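TetR-like transcriptional regulator (Rhodococcus, PDB 3F1B) probably binds operator DNA through an N-terminal helix-turn-helix domain and regulates transcription, as in other regulators of the TetR family. Local coordinates at residues 134-142 with 154-162. Residues are numbered along the deposited sequence; the frame is centred on the assembly and turned at random.
Sequences IELTAHLLE and FELIAIALV
Ile134 acts as a knob in a four-residue hole formed by Glu155, Ala158, Ile159 and Val162, a knobs-into-holes contact between two helices of the all-helical TetR C-terminal domain. How the knob fills its hole follows from its first torsion: chi1 of -70° sets CG1 anti to the carbonyl carbon, where it meets Val162 CG2 at 3.7 Å, and CG2 anti to the backbone N, where it reaches Ile159 CG1 at 3.5 Å and also passes the carboxylate of Glu155, whose chain bends at chi2 and crosses Ile134 at about a right angle.

Small residues in the middle let helices approach closely, and alanines do so here: Ala138 CB and Ala158 CB lie 3.8 Å apart, and the segment axes approach to 8.0 Å at 123°. Ala158 CB also abuts the backbone oxygen of Ile134 and the methyl of Thr137. That methyl, CG2, faces helix 153-173, where it also meets Leu161 CD1; the hydroxyl bonds back to Leu133 O in its own helix.

No hydrogen bond spans the two segments, so apolar contacts dominate the join. Beyond the alanines, the Phe154 ring lies alongside Leu141, and Glu142 CA sits over one of its faces. The Glu142 side chain crosses Phe154 at about a right angle, CD 3.9 Å from Phe154 CD1 and the carboxylate plane tilted 34° from the ring; its OE1 also bonds weakly to Gln152. Were Phe154 replaced by an alanine, Leu141 CB would probably lose its ring neighbour and the Glu142 carboxylate the surface it lies against. Trp191 of helix 179-196 packs on Leu141, whereas Arg171 of the second subunit packs on Ile134 and Ile159, so the contact borders the dimer interface. Deeper in, the side chain of Leu141 crosses that of Ile157 at about a right angle, its CD1 3.5 Å from Ile157 CG2.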
loop_
_atom_site.group_PDB
_atom_site.type_symbol
_atom_site.label_atom_id
_atom_site.label_comp_id
_atom_site.label_asym_id
_atom_site.label_seq_id
_atom_site.Cartn_x
_atom_site.Cartn_y
_atom_site.Cartn_z
ATOM N N ILE A 134 4.729 -6.364 -11.186
ATOM C CA ILE A 134 3.771 -5.792 -12.173
ATOM C C ILE A 134 4.146 -6.071 -13.655
ATOM O O ILE A 134 3.293 -6.457 -14.462
ATOM C CB ILE A 134 3.554 -4.277 -11.908
ATOM C CG1 ILE A 134 2.768 -4.085 -10.629
ATOM C CG2 ILE A 134 2.831 -3.587 -13.112
ATOM C CD1 ILE A 134 2.944 -2.689 -10.003
ATOM N N GLU A 135 5.422 -5.870 -13.999
ATOM C CA GLU A 135 6.005 -6.227 -15.281
ATOM C C GLU A 135 5.901 -7.714 -15.616
ATOM O O GLU A 135 5.628 -8.084 -16.740
ATOM C CB GLU A 135 7.484 -5.812 -15.255
ATOM C CG GLU A 135 8.331 -6.342 -16.417
ATOM C CD GLU A 135 9.813 -5.854 -16.392
ATOM O OE1 GLU A 135 10.369 -5.608 -17.485
ATOM O OE2 GLU A 135 10.432 -5.734 -15.303
ATOM N N LEU A 136 6.155 -8.580 -14.648
ATOM C CA LEU A 136 5.983 -10.006 -14.876
ATOM C C LEU A 136 4.513 -10.334 -15.173
ATOM O O LEU A 136 4.221 -11.181 -16.005
ATOM C CB LEU A 136 6.456 -10.813 -13.662
ATOM C CG LEU A 136 7.982 -11.003 -13.609
ATOM C CD1 LEU A 136 8.531 -11.278 -12.179
ATOM C CD2 LEU A 136 8.561 -12.003 -14.684
ATOM N N THR A 137 3.590 -9.644 -14.508
ATOM C CA THR A 137 2.182 -9.928 -14.657
ATOM C C THR A 137 1.659 -9.478 -16.003
ATOM O O THR A 137 0.797 -10.147 -16.588
ATOM C CB THR A 137 1.409 -9.197 -13.542
ATOM O OG1 THR A 137 1.886 -9.696 -12.309
ATOM C CG2 THR A 137 -0.077 -9.430 -13.617
ATOM N N ALA A 138 2.104 -8.310 -16.458
ATOM C CA ALA A 138 1.699 -7.816 -17.778
ATOM C C ALA A 138 2.151 -8.742 -18.875
ATOM O O ALA A 138 1.402 -8.960 -19.825
ATOM C CB ALA A 138 2.266 -6.449 -18.029
ATOM N N HIS A 139 3.384 -9.245 -18.773
ATOM C CA HIS A 139 3.904 -10.221 -19.731
ATOM C C HIS A 139 3.043 -11.468 -19.748
ATOM O O HIS A 139 2.726 -11.968 -20.808
ATOM C CB HIS A 139 5.326 -10.678 -19.395
ATOM C CG HIS A 139 6.393 -9.643 -19.589
ATOM N ND1 HIS A 139 7.678 -9.808 -19.096
ATOM C CD2 HIS A 139 6.392 -8.452 -20.237
ATOM C CE1 HIS A 139 8.420 -8.765 -19.438
ATOM N NE2 HIS A 139 7.664 -7.929 -20.130
ATOM N N LEU A 140 2.660 -12.010 -18.593
ATOM C CA LEU A 140 1.852 -13.219 -18.691
ATOM C C LEU A 140 0.424 -12.937 -19.151
ATOM O O LEU A 140 -0.178 -13.761 -19.855
ATOM C CB LEU A 140 1.923 -14.073 -17.447
ATOM C CG LEU A 140 1.045 -13.749 -16.274
ATOM C CD1 LEU A 140 -0.427 -14.213 -16.548
ATOM C CD2 LEU A 140 1.666 -14.487 -15.105
ATOM N N LEU A 141 -0.109 -11.775 -18.785
ATOM C CA LEU A 141 -1.406 -11.373 -19.308
ATOM C C LEU A 141 -1.268 -11.230 -20.828
ATOM O O LEU A 141 -2.160 -11.610 -21.556
ATOM C CB LEU A 141 -1.952 -10.089 -18.642
ATOM C CG LEU A 141 -2.393 -10.216 -17.188
ATOM C CD1 LEU A 141 -2.818 -8.872 -16.671
ATOM C CD2 LEU A 141 -3.506 -11.254 -16.954
ATOM N N GLU A 142 -0.134 -10.722 -21.304
ATOM C CA GLU A 142 0.101 -10.655 -22.749
ATOM C C GLU A 142 0.277 -12.056 -23.348
ATOM O O GLU A 142 -0.408 -12.424 -24.313
ATOM C CB GLU A 142 1.294 -9.770 -23.078
ATOM C CG GLU A 142 1.285 -9.276 -24.530
ATOM C CD GLU A 142 1.683 -7.799 -24.673
ATOM O OE1 GLU A 142 2.181 -7.203 -23.679
ATOM O OE2 GLU A 142 1.490 -7.234 -25.783
ATOM N N PHE A 154 -2.312 -3.699 -21.106
ATOM C CA PHE A 154 -1.743 -4.829 -20.321
ATOM C C PHE A 154 -0.993 -4.496 -19.030
ATOM O O PHE A 154 -1.250 -5.129 -17.982
ATOM C CB PHE A 154 -0.967 -5.825 -21.189
ATOM C CG PHE A 154 -1.841 -6.562 -22.151
ATOM C CD1 PHE A 154 -1.731 -6.343 -23.518
ATOM C CD2 PHE A 154 -2.813 -7.439 -21.691
ATOM C CE1 PHE A 154 -2.560 -7.013 -24.415
ATOM C CE2 PHE A 154 -3.649 -8.105 -22.576
ATOM C CZ PHE A 154 -3.525 -7.893 -23.934
ATOM N N GLU A 155 -0.069 -3.533 -19.098
ATOM C CA GLU A 155 0.576 -3.024 -17.892
ATOM C C GLU A 155 -0.531 -2.548 -16.967
ATOM O O GLU A 155 -0.461 -2.719 -15.756
ATOM C CB GLU A 155 1.573 -1.892 -18.199
ATOM C CG GLU A 155 2.566 -1.543 -17.034
ATOM C CD GLU A 155 3.985 -2.191 -17.133
ATOM O OE1 GLU A 155 4.562 -2.319 -18.245
ATOM O OE2 GLU A 155 4.555 -2.543 -16.071
ATOM N N LEU A 156 -1.595 -2.030 -17.569
ATOM C CA LEU A 156 -2.698 -1.415 -16.833
ATOM C C LEU A 156 -3.592 -2.422 -16.077
ATOM O O LEU A 156 -3.931 -2.223 -14.893
ATOM C CB LEU A 156 -3.503 -0.560 -17.812
ATOM C CG LEU A 156 -4.750 0.209 -17.394
ATOM C CD1 LEU A 156 -4.655 0.899 -16.009
ATOM C CD2 LEU A 156 -5.078 1.217 -18.482
ATOM N N ILE A 157 -3.968 -3.497 -16.763
ATOM C CA ILE A 157 -4.583 -4.623 -16.107
ATOM C C ILE A 157 -3.587 -5.161 -15.060
ATOM O O ILE A 157 -3.971 -5.418 -13.902
ATOM C CB ILE A 157 -4.977 -5.736 -17.118
ATOM C CG1 ILE A 157 -5.762 -5.149 -18.261
ATOM C CG2 ILE A 157 -5.720 -6.904 -16.415
ATOM C CD1 ILE A 157 -7.080 -4.502 -17.859
ATOM N N ALA A 158 -2.304 -5.232 -15.410
ATOM C CA ALA A 158 -1.349 -5.765 -14.429
ATOM C C ALA A 158 -1.326 -4.996 -13.163
ATOM O O ALA A 158 -1.259 -5.571 -12.090
ATOM C CB ALA A 158 0.072 -5.872 -14.992
ATOM N N ILE A 159 -1.333 -3.684 -13.272
ATOM C CA ILE A 159 -1.200 -2.838 -12.099
ATOM C C ILE A 159 -2.453 -2.982 -11.271
ATOM O O ILE A 159 -2.371 -3.109 -10.051
ATOM C CB ILE A 159 -1.057 -1.353 -12.522
ATOM C CG1 ILE A 159 0.290 -1.122 -13.245
ATOM C CG2 ILE A 159 -1.167 -0.423 -11.313
ATOM C CD1 ILE A 159 0.274 0.051 -14.365
ATOM N N ALA A 160 -3.625 -2.916 -11.918
ATOM C CA ALA A 160 -4.880 -3.096 -11.193
ATOM C C ALA A 160 -4.956 -4.467 -10.473
ATOM O O ALA A 160 -5.415 -4.515 -9.326
ATOM C CB ALA A 160 -6.017 -2.973 -12.128
ATOM N N LEU A 161 -4.562 -5.562 -11.151
ATOM C CA LEU A 161 -4.527 -6.923 -10.565
ATOM C C LEU A 161 -3.557 -7.025 -9.366
ATOM O O LEU A 161 -3.815 -7.725 -8.370
ATOM C CB LEU A 161 -4.062 -7.921 -11.633
ATOM C CG LEU A 161 -4.471 -9.430 -11.666
ATOM C CD1 LEU A 161 -3.347 -10.384 -12.047
ATOM C CD2 LEU A 161 -5.266 -10.019 -10.413
ATOM N N VAL A 162 -2.424 -6.332 -9.433
ATOM C CA VAL A 162 -1.458 -6.402 -8.326
ATOM C C VAL A 162 -1.948 -5.607 -7.121
ATOM O O VAL A 162 -1.818 -6.049 -5.950
ATOM C CB VAL A 162 -0.053 -5.916 -8.760
ATOM C CG1 VAL A 162 0.889 -5.699 -7.532
ATOM C CG2 VAL A 162 0.561 -6.962 -9.732
#